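Local coordinates for SUBA (Escherichia coli, PDB 2IY9), which cleaves the endoplasmic reticulum chaperone BiP of host cells as the serine protease subunit of the AB5 subtilase cytotoxin, inducing an ER stress response and eventual cell death, at residues A[164-169]-A[196-201]; A[276-281]-A[299-304]; A[283-288]-A[295-300]. All coordinates share one frame; numbering follows the deposited sequence.

Following the chain, contact 1 comes first: it brings the loop at 196-201 back against helix 160-172, closing a loop that contains strand 176-180 of the central parallel sheet. It is complete before the other two open. Contacts 2 and 3 both pair helix 271-288 with helix 294-304; contact 3 closes the shorter loop, and the two share R299 and T300. Here 283-288 meets 295-300 near the turn between the helices, while 276-281 meets 299-304 farther from it. Their centres are about 7 Å apart, and M285 CE comes 4.0 Å from L301 N. Contact 1 lies separately, its centre about 19 Å from that of contact 2 and 20 Å from that of contact 3.

Contact 1 (A[164-169]-A[196-201]); sequences ELLSRM and RIWPAA
The indole of W198 meets L166 at its edge, where CD1 of the leucine lies near the ring plane, 4.5 Å from CZ3 of W198. One face of the same indole carries the methyl of A201, which sits off-centre over the pyrrole part, with its CB 3.4 Å from W198 NE1. The ring of W162, from the same helix as L166, also meets this indole, the two planes being inclined by only about 20°. This is the subtilisin-like fold of the S8 peptidases, and the loop is one that in subtilisins also carries a cis-proline. Here the peptide bond between W198 and P199 is cis, and both side chains reach L166 of helix 160-172.

L166 bridges the two with a single methyl. Its CG stands opposite the carbonyl carbon (chi1 -62°), which sends the branch off the helix toward the loop, and CD1 then approaches P199 CB to 3.9 Å. The two side chains cross at about a right angle, making a small, wholly apolar and buried contact with no hydrogen bond across it. I177 of strand 176-180 touches both L166 and P199, and A179 of the same strand touches P199, so the helix and the loop pack together against the central sheet. The side chain of P199 is about 11 Å from those of D52 and S272, residues assigned to the charge relay system. Within the loop, a weak backbone bond from A201 N to I197 O spans 2.8 Å, and the cis linkage leaves W198 CA and P199 CA just 3.0 Å apart.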
# COMPACT_ATOMS: atom_id res chain seq x y z
N GLU A 164 10.75 -6.58 -15.95
CA GLU A 164 9.89 -7.04 -17.04
C GLU A 164 8.41 -6.95 -16.63
O GLU A 164 7.57 -6.41 -17.37
CB GLU A 164 10.26 -8.47 -17.46
CG GLU A 164 9.65 -8.93 -18.80
CD GLU A 164 8.17 -9.31 -18.70
OE1 GLU A 164 7.77 -9.90 -17.66
OE2 GLU A 164 7.41 -9.02 -19.65
N LEU A 165 8.09 -7.47 -15.45
CA LEU A 165 6.71 -7.53 -14.96
C LEU A 165 6.11 -6.14 -14.77
O LEU A 165 4.98 -5.88 -15.17
CB LEU A 165 6.62 -8.33 -13.65
CG LEU A 165 5.19 -8.48 -13.12
CD1 LEU A 165 4.94 -9.84 -12.52
CD2 LEU A 165 4.85 -7.37 -12.12
N LEU A 166 6.88 -5.25 -14.14
CA LEU A 166 6.36 -3.92 -13.83
C LEU A 166 6.19 -3.05 -15.07
O LEU A 166 5.20 -2.32 -15.19
CB LEU A 166 7.24 -3.23 -12.77
CG LEU A 166 7.27 -3.98 -11.42
CD1 LEU A 166 8.39 -3.46 -10.55
CD2 LEU A 166 5.94 -3.88 -10.67
N SER A 167 7.13 -3.13 -16.01
CA SER A 167 6.99 -2.35 -17.25
C SER A 167 5.81 -2.87 -18.07
O SER A 167 5.08 -2.07 -18.66
CB SER A 167 8.28 -2.34 -18.08
OG SER A 167 8.64 -3.65 -18.47
N ARG A 168 5.59 -4.18 -18.06
CA ARG A 168 4.40 -4.79 -18.69
C ARG A 168 3.09 -4.34 -18.02
O ARG A 168 2.15 -3.93 -18.70
CB ARG A 168 4.50 -6.32 -18.69
CG ARG A 168 3.40 -7.05 -19.48
CD ARG A 168 3.84 -8.48 -19.87
NE ARG A 168 3.69 -9.48 -18.81
CZ ARG A 168 4.57 -9.69 -17.84
NH1 ARG A 168 5.66 -8.95 -17.77
NH2 ARG A 168 4.37 -10.63 -16.93
N MET A 169 3.03 -4.41 -16.69
CA MET A 169 1.85 -3.91 -15.97
C MET A 169 1.62 -2.44 -16.30
O MET A 169 0.49 -2.01 -16.46
CB MET A 169 1.97 -4.12 -14.46
CG MET A 169 0.84 -3.47 -13.63
SD MET A 169 0.98 -3.66 -11.84
CE MET A 169 2.67 -4.23 -11.76
N ARG A 196 18.09 -2.48 -1.27
CA ARG A 196 16.86 -1.78 -1.66
C ARG A 196 15.70 -2.75 -1.76
O ARG A 196 15.87 -3.88 -2.23
CB ARG A 196 17.03 -1.04 -2.99
CG ARG A 196 17.85 0.24 -2.87
CD ARG A 196 18.06 0.86 -4.22
NE ARG A 196 18.93 2.03 -4.15
CZ ARG A 196 19.85 2.33 -5.07
NH1 ARG A 196 20.04 1.55 -6.13
NH2 ARG A 196 20.58 3.42 -4.92
N ILE A 197 14.53 -2.31 -1.32
CA ILE A 197 13.34 -3.18 -1.29
C ILE A 197 12.52 -3.04 -2.57
O ILE A 197 12.22 -1.93 -3.01
CB ILE A 197 12.48 -2.91 -0.04
CG1 ILE A 197 13.31 -3.17 1.22
CG2 ILE A 197 11.24 -3.79 -0.04
CD1 ILE A 197 12.90 -2.37 2.41
N TRP A 198 12.19 -4.19 -3.16
CA TRP A 198 11.38 -4.31 -4.37
C TRP A 198 9.94 -4.68 -3.99
O TRP A 198 9.75 -5.42 -3.03
CB TRP A 198 11.99 -5.37 -5.30
CG TRP A 198 13.21 -4.87 -6.02
CD1 TRP A 198 14.49 -4.82 -5.53
CD2 TRP A 198 13.27 -4.33 -7.35
NE1 TRP A 198 15.34 -4.28 -6.47
CE2 TRP A 198 14.61 -3.96 -7.59
CE3 TRP A 198 12.32 -4.11 -8.35
CZ2 TRP A 198 15.03 -3.39 -8.80
CZ3 TRP A 198 12.73 -3.56 -9.56
CH2 TRP A 198 14.07 -3.19 -9.77
N PRO A 199 8.93 -4.19 -4.75
CA PRO A 199 9.05 -3.42 -5.99
C PRO A 199 9.25 -1.91 -5.85
O PRO A 199 9.31 -1.24 -6.87
CB PRO A 199 7.70 -3.69 -6.69
CG PRO A 199 6.74 -3.94 -5.57
CD PRO A 199 7.52 -4.45 -4.39
N ALA A 200 9.35 -1.38 -4.63
CA ALA A 200 9.63 0.06 -4.50
C ALA A 200 10.91 0.47 -5.26
O ALA A 200 10.99 1.58 -5.80
CB ALA A 200 9.70 0.48 -3.04
N ALA A 201 11.89 -0.43 -5.33
CA ALA A 201 13.20 -0.15 -5.95
C ALA A 201 13.14 -0.03 -7.49
O ALA A 201 14.13 0.38 -8.11
CB ALA A 201 14.20 -1.21 -5.55

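Contact 2 (A[276-281]-A[299-304]); sequences AIVSGV and RTLLES
L301 splits its two methyls between two valines of the neighbouring helix. Its CD2 rests on CG1 of V278 at 3.9 Å, and its CD1 reaches CG1 of V281 at the slightly longer distance of 4.2 Å. The valines are three residues apart, so they project from nearly the same side of their helix, one turn apart, and the forked end of the leucine is set against that row. L301 extends CG away from its own backbone N (chi1 -174°), and the bend that follows at chi2, 75°, spreads the methyls toward the two partners. V278 meets it obliquely with the methyl that stands trans to its backbone nitrogen (chi1 170°). The backbones remain well separated, V281 CA and L301 CA lying 8.6 Å apart, so between these segments the contact is made by side chains. All three touching residues are buried, and no hydrogen bond crosses between the segments.

In the next shell, L321 lies on V281 and L301, and A323 of helix 323-331 also packs on V281. On the sheet side, A251 touches V278 and I249 touches L301, so both helices rest on strand 249-252, at one edge of the parallel sheet. Next to V278 in sequence, S279 OG is hydrogen-bonded to ND2 of N148, at the central strand 147-149.

The side chain of V278 is about 11 Å from that of S272, assigned to the charge relay system, and the nucleophile in this family. Helix 271-288 starts around that serine and runs inward through the domain, the buried helix characteristic of subtilisin-like serine proteases, here covered along its valine row by helix 294-304.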
# COMPACT_ATOMS: atom_id res chain seq x y z
N ALA A 276 -0.38 0.82 3.68
CA ALA A 276 -1.75 0.32 3.81
C ALA A 276 -2.76 1.46 3.70
O ALA A 276 -3.80 1.34 3.04
CB ALA A 276 -1.92 -0.44 5.12
N ILE A 277 -2.43 2.57 4.34
CA ILE A 277 -3.30 3.73 4.37
C ILE A 277 -3.49 4.31 2.97
O ILE A 277 -4.62 4.65 2.57
CB ILE A 277 -2.77 4.75 5.40
CG1 ILE A 277 -3.02 4.21 6.82
CG2 ILE A 277 -3.44 6.13 5.22
CD1 ILE A 277 -2.27 4.95 7.94
N VAL A 278 -2.40 4.40 2.20
CA VAL A 278 -2.48 4.91 0.83
C VAL A 278 -3.36 4.00 -0.03
O VAL A 278 -4.19 4.49 -0.81
CB VAL A 278 -1.09 5.12 0.17
CG1 VAL A 278 -1.25 5.41 -1.33
CG2 VAL A 278 -0.36 6.29 0.85
N SER A 279 -3.19 2.69 0.13
CA SER A 279 -4.03 1.71 -0.55
C SER A 279 -5.50 1.88 -0.23
O SER A 279 -6.34 1.72 -1.11
CB SER A 279 -3.59 0.28 -0.21
OG SER A 279 -2.36 -0.02 -0.84
N GLY A 280 -5.82 2.20 1.03
CA GLY A 280 -7.23 2.44 1.40
C GLY A 280 -7.81 3.66 0.70
O GLY A 280 -8.98 3.66 0.29
N VAL A 281 -7.00 4.70 0.54
CA VAL A 281 -7.44 5.91 -0.15
C VAL A 281 -7.65 5.59 -1.63
O VAL A 281 -8.67 5.94 -2.20
CB VAL A 281 -6.44 7.09 0.04
CG1 VAL A 281 -6.87 8.31 -0.80
CG2 VAL A 281 -6.32 7.45 1.54
N ARG A 299 -2.04 9.64 -11.07
CA ARG A 299 -1.99 11.09 -11.28
C ARG A 299 -2.87 11.87 -10.29
O ARG A 299 -2.41 12.82 -9.67
CB ARG A 299 -2.38 11.45 -12.73
CG ARG A 299 -2.29 12.93 -13.06
CD ARG A 299 -2.72 13.22 -14.51
NE ARG A 299 -4.12 12.88 -14.75
CZ ARG A 299 -4.54 11.89 -15.55
NH1 ARG A 299 -3.68 11.12 -16.20
NH2 ARG A 299 -5.85 11.68 -15.69
N THR A 300 -4.13 11.46 -10.14
CA THR A 300 -5.01 12.18 -9.22
C THR A 300 -4.48 12.10 -7.78
O THR A 300 -4.47 13.11 -7.08
CB THR A 300 -6.47 11.71 -9.31
OG1 THR A 300 -6.95 11.93 -10.65
CG2 THR A 300 -7.36 12.49 -8.34
N LEU A 301 -4.01 10.94 -7.36
CA LEU A 301 -3.41 10.81 -6.02
C LEU A 301 -2.24 11.77 -5.82
O LEU A 301 -2.19 12.50 -4.83
CB LEU A 301 -2.93 9.38 -5.76
CG LEU A 301 -2.43 9.14 -4.33
CD1 LEU A 301 -3.60 9.06 -3.34
CD2 LEU A 301 -1.59 7.88 -4.27
N LEU A 302 -1.31 11.77 -6.78
CA LEU A 302 -0.11 12.58 -6.68
C LEU A 302 -0.37 14.07 -6.83
O LEU A 302 0.18 14.86 -6.07
CB LEU A 302 0.94 12.13 -7.69
CG LEU A 302 1.35 10.65 -7.55
CD1 LEU A 302 2.50 10.37 -8.50
CD2 LEU A 302 1.71 10.28 -6.10
N GLU A 303 -1.20 14.44 -7.81
CA GLU A 303 -1.55 15.85 -8.01
C GLU A 303 -2.27 16.44 -6.81
O GLU A 303 -2.04 17.60 -6.46
CB GLU A 303 -2.40 16.05 -9.27
CG GLU A 303 -1.57 16.30 -10.53
CD GLU A 303 -2.41 16.37 -11.79
OE1 GLU A 303 -1.83 16.20 -12.88
OE2 GLU A 303 -3.64 16.56 -11.69
N SER A 304 -3.15 15.65 -6.21
CA SER A 304 -3.94 16.10 -5.08
C SER A 304 -3.16 16.15 -3.76
O SER A 304 -3.61 16.76 -2.79
CB SER A 304 -5.17 15.20 -4.92
OG SER A 304 -4.78 13.97 -4.34

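Contact 3 (A[283-288]-A[295-300]); sequences AAMTSC and TELKRT
The helical segments 283-288 and 295-300 cross steeply, their N-to-C directions 129° apart, with axes approaching to 11.0 Å and M285 CA 7.6 Å from L297 CA. M285 and L297 supply most of the buried surface. L297 CD2 lies against M285 CB at 3.9 Å, while CD1 of L297 meets T286 CG2 at 3.8 Å; the leucine and the threonine cross nearly at right angles. The methionine chain bends at its sulfur (chi3 66°), turning CE along the partner helix, where it lies 3.8 Å from the carbonyl O of L297 and 3.9 Å from CG2 of T300. T300 slides past it in the opposite direction and offers its methyl.

The two are consecutive helices of the subtilisin-like S8 fold, joined by a short connection. F330 of helix 323-331 packs on both M285 and L297, and L176 of strand 176-180 also touches the leucine. The disulfide between C288 and C331 adds a covalent link to helix 323-331, which lies in the A2 region of the toxin.

The same rotation that turns the T286 methyl to L297 (chi1 66°) places T286 OG1 to donate to A283 O at 2.6 Å. That carbonyl oxygen also accepts the backbone N-H of S287, and both donors reach it from the same face of the carbonyl plane.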
# COMPACT_ATOMS: atom_id res chain seq x y z
N ALA A 283 -8.36 2.70 -2.84
CA ALA A 283 -9.57 1.86 -2.87
C ALA A 283 -10.84 2.71 -2.90
O ALA A 283 -11.75 2.45 -3.70
CB ALA A 283 -9.59 0.90 -1.68
N ALA A 284 -10.89 3.72 -2.04
CA ALA A 284 -12.01 4.64 -1.96
C ALA A 284 -12.24 5.37 -3.28
O ALA A 284 -13.36 5.49 -3.75
CB ALA A 284 -11.79 5.64 -0.83
N MET A 285 -11.15 5.85 -3.89
CA MET A 285 -11.22 6.47 -5.21
C MET A 285 -11.78 5.51 -6.27
O MET A 285 -12.67 5.88 -7.05
CB MET A 285 -9.85 6.96 -5.64
CG MET A 285 -9.24 8.00 -4.71
SD MET A 285 -7.50 8.27 -5.01
CE MET A 285 -7.45 9.00 -6.64
N THR A 286 -11.27 4.28 -6.27
CA THR A 286 -11.65 3.31 -7.32
C THR A 286 -13.14 3.00 -7.32
O THR A 286 -13.72 2.70 -8.37
CB THR A 286 -10.88 1.98 -7.21
OG1 THR A 286 -11.27 1.31 -6.01
CG2 THR A 286 -9.37 2.19 -7.22
N SER A 287 -13.76 3.08 -6.14
CA SER A 287 -15.21 2.88 -6.01
C SER A 287 -15.98 3.77 -6.99
O SER A 287 -17.02 3.36 -7.52
CB SER A 287 -15.68 3.10 -4.57
OG SER A 287 -15.80 4.48 -4.23
N CYS A 288 -15.44 4.97 -7.24
CA CYS A 288 -16.09 5.97 -8.11
C CYS A 288 -15.95 5.71 -9.61
O CYS A 288 -16.78 6.18 -10.40
CB CYS A 288 -15.57 7.37 -7.76
SG CYS A 288 -16.15 7.85 -6.13
N THR A 295 -2.97 5.07 -14.71
CA THR A 295 -2.33 6.38 -14.85
C THR A 295 -3.20 7.49 -14.23
O THR A 295 -2.68 8.34 -13.50
CB THR A 295 -1.96 6.70 -16.32
OG1 THR A 295 -1.01 5.72 -16.79
CG2 THR A 295 -1.32 8.09 -16.43
N GLU A 296 -4.50 7.46 -14.51
CA GLU A 296 -5.41 8.48 -13.97
C GLU A 296 -5.52 8.43 -12.44
O GLU A 296 -5.49 9.47 -11.78
CB GLU A 296 -6.80 8.42 -14.61
CG GLU A 296 -7.70 9.61 -14.18
CD GLU A 296 -9.18 9.44 -14.48
OE1 GLU A 296 -9.57 8.50 -15.21
OE2 GLU A 296 -9.97 10.27 -13.97
N LEU A 297 -5.66 7.23 -11.88
CA LEU A 297 -5.67 7.04 -10.43
C LEU A 297 -4.38 7.56 -9.80
O LEU A 297 -4.42 8.36 -8.86
CB LEU A 297 -5.89 5.57 -10.07
CG LEU A 297 -7.34 5.09 -10.02
CD1 LEU A 297 -7.39 3.57 -10.15
CD2 LEU A 297 -8.00 5.54 -8.72
N LYS A 298 -3.24 7.13 -10.34
CA LYS A 298 -1.94 7.56 -9.82
C LYS A 298 -1.77 9.08 -9.90
O LYS A 298 -1.39 9.72 -8.90
CB LYS A 298 -0.79 6.85 -10.53
CG LYS A 298 0.60 7.27 -10.03
CD LYS A 298 1.69 6.31 -10.50
CE LYS A 298 3.06 6.82 -10.07
NZ LYS A 298 4.13 5.91 -10.52
N ARG A 299 -2.04 9.64 -11.07
CA ARG A 299 -1.99 11.09 -11.28
C ARG A 299 -2.87 11.87 -10.29
O ARG A 299 -2.41 12.82 -9.67
CB ARG A 299 -2.38 11.45 -12.73
CG ARG A 299 -2.29 12.93 -13.06
CD ARG A 299 -2.72 13.22 -14.51
NE ARG A 299 -4.12 12.88 -14.75
CZ ARG A 299 -4.54 11.89 -15.55
NH1 ARG A 299 -3.68 11.12 -16.20
NH2 ARG A 299 -5.85 11.68 -15.69
N THR A 300 -4.13 11.46 -10.14
CA THR A 300 -5.01 12.18 -9.22
C THR A 300 -4.48 12.10 -7.78
O THR A 300 -4.47 13.11 -7.08
CB THR A 300 -6.47 11.71 -9.31
OG1 THR A 300 -6.95 11.93 -10.65
CG2 THR A 300 -7.36 12.49 -8.34